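Local coordinates for protein beta-lactamase/D-alanine Carboxypeptidase (PDB 3RJU) that probably hydrolyses amide bonds as a serine beta-lactamase or D-alanine carboxypeptidase of the penicillin-binding protein family, at residues Q237-M240 against Q241-L244. Residues are numbered along the deposited sequence; the frame is centred on the assembly and turned at random.
Sequences QHWM and QQFL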
loop_
_atom_site.group_PDB
_atom_site.type_symbol
_atom_site.label_atom_id
_atom_site.label_comp_id
_atom_site.label_asym_id
_atom_site.label_seq_id
_atom_site.Cartn_x
_atom_site.Cartn_y
_atom_site.Cartn_z
ATOM N N GLN A 237 -2.895 -12.485 2.314
ATOM C CA GLN A 237 -1.935 -13.586 2.335
ATOM C C GLN A 237 -1.609 -14.026 0.897
ATOM O O GLN A 237 -0.444 -14.197 0.525
ATOM C CB GLN A 237 -2.466 -14.791 3.120
ATOM C CG GLN A 237 -1.515 -15.965 3.126
ATOM C CD GLN A 237 -2.197 -17.272 3.523
ATOM O OE1 GLN A 237 -3.091 -17.283 4.375
ATOM N NE2 GLN A 237 -1.779 -18.380 2.904
ATOM N N HIS A 238 -2.651 -14.232 0.094
ATOM C CA HIS A 238 -2.463 -14.684 -1.280
ATOM C C HIS A 238 -1.679 -13.670 -2.113
ATOM O O HIS A 238 -0.816 -14.060 -2.903
ATOM C CB HIS A 238 -3.812 -15.018 -1.931
ATOM C CG HIS A 238 -4.532 -16.147 -1.263
ATOM N ND1 HIS A 238 -3.934 -17.366 -1.026
ATOM C CD2 HIS A 238 -5.789 -16.242 -0.768
ATOM C CE1 HIS A 238 -4.791 -18.166 -0.414
ATOM N NE2 HIS A 238 -5.925 -17.506 -0.245
ATOM N N TRP A 239 -1.954 -12.381 -1.915
ATOM C CA TRP A 239 -1.244 -11.334 -2.641
ATOM C C TRP A 239 0.230 -11.314 -2.257
ATOM O O TRP A 239 1.124 -11.286 -3.116
ATOM C CB TRP A 239 -1.871 -9.957 -2.383
ATOM C CG TRP A 239 -1.336 -8.915 -3.303
ATOM C CD1 TRP A 239 -1.731 -8.693 -4.580
ATOM C CD2 TRP A 239 -0.296 -7.966 -3.029
ATOM N NE1 TRP A 239 -0.997 -7.666 -5.135
ATOM C CE2 TRP A 239 -0.116 -7.194 -4.201
ATOM C CE3 TRP A 239 0.489 -7.683 -1.909
ATOM C CZ2 TRP A 239 0.827 -6.164 -4.289
ATOM C CZ3 TRP A 239 1.430 -6.666 -1.996
ATOM C CH2 TRP A 239 1.583 -5.915 -3.178
HETATM N N MSE A 240 0.490 -11.348 -0.957
HETATM C CA MSE A 240 1.857 -11.260 -0.474
HETATM C C MSE A 240 2.672 -12.483 -0.935
HETATM O O MSE A 240 3.864 -12.371 -1.228
HETATM C CB MSE A 240 1.853 -11.153 1.054
HETATM C CG MSE A 240 3.234 -10.983 1.631
HETATM SE SE MSE A 240 3.240 -10.385 3.494
HETATM C CE MSE A 240 2.511 -11.992 4.315
ATOM N N GLN A 241 2.025 -13.643 -1.004
ATOM C CA GLN A 241 2.702 -14.893 -1.366
ATOM C C GLN A 241 3.388 -14.807 -2.731
ATOM O O GLN A 241 4.399 -15.470 -2.963
ATOM C CB GLN A 241 1.706 -16.071 -1.355
ATOM C CG GLN A 241 2.327 -17.452 -1.693
ATOM C CD GLN A 241 3.308 -17.913 -0.647
ATOM O OE1 GLN A 241 2.910 -18.398 0.410
ATOM N NE2 GLN A 241 4.601 -17.727 -0.913
ATOM N N GLN A 242 2.848 -14.004 -3.649
ATOM C CA GLN A 242 3.437 -13.959 -4.997
ATOM C C GLN A 242 4.842 -13.353 -5.030
ATOM O O GLN A 242 5.551 -13.494 -6.027
ATOM C CB GLN A 242 2.534 -13.317 -6.074
ATOM C CG GLN A 242 1.312 -12.551 -5.614
ATOM C CD GLN A 242 1.025 -11.309 -6.464
ATOM O OE1 GLN A 242 0.880 -11.368 -7.696
ATOM N NE2 GLN A 242 0.949 -10.186 -5.810
ATOM N N PHE A 243 5.255 -12.705 -3.943
ATOM C CA PHE A 243 6.622 -12.164 -3.876
ATOM C C PHE A 243 7.645 -13.134 -3.292
ATOM O O PHE A 243 8.838 -12.849 -3.289
ATOM C CB PHE A 243 6.665 -10.848 -3.088
ATOM C CG PHE A 243 5.799 -9.763 -3.680
ATOM C CD1 PHE A 243 6.310 -8.886 -4.628
ATOM C CD2 PHE A 243 4.469 -9.637 -3.305
ATOM C CE1 PHE A 243 5.513 -7.902 -5.190
ATOM C CE2 PHE A 243 3.666 -8.651 -3.864
ATOM C CZ PHE A 243 4.194 -7.769 -4.784
ATOM N N LEU A 244 7.174 -14.283 -2.819
ATOM C CA LEU A 244 7.989 -15.170 -1.987
ATOM C C LEU A 244 8.002 -16.557 -2.579
ATOM O O LEU A 244 6.959 -17.070 -2.965
ATOM C CB LEU A 244 7.381 -15.245 -0.576
ATOM C CG LEU A 244 7.189 -13.893 0.102
ATOM C CD1 LEU A 244 6.473 -14.049 1.450
ATOM C CD2 LEU A 244 8.541 -13.223 0.283
HETATM O O HOH W 1 0.229 -18.744 0.784
#
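Phe243 turns the edge of its ring, led by CE2 and CZ, onto the six-membered ring of Trp239 in an edge-to-face pair, the centroids 4.8 Å apart and the planes inclined at 63°. With its CG beside the backbone N and opposite the carbonyl carbon (chi1 -60°), Phe243 reaches back from the third position of a turn toward Trp239 on the helix; two buried aromatics suit this place, the C-H edge of one resting on the pi face of the other. The indole N-H is used by Glu70 of helix 64-77.

Here helix 233-241 gives way to a type I turn, Gln241 to Leu244, and the chain leaves for the loop leading to helix 255-258. An i to i+4 bond joins Gln241 N to Gln237 O at 3.0 Å; after it the spacing shortens to three residues, Gln242 N binding Trp239 O at 3.3 Å and Phe243 N binding Met240 O at 3.1 Å. In one of two conformers, strained and so doubtful, Gln242 NE2 also bonds to Trp239 O and lies over the indole face that Phe243 meets.

Gln241 uses both ends of its amide, suiting a partly exposed turn: NE2 donates to Leu244 O at 3.2 Å, while a water bridges OE1 to Gln237 NE2. Met240, present as selenomethionine, and Leu244 are apolar and both touch Ile31 of strand 25-32.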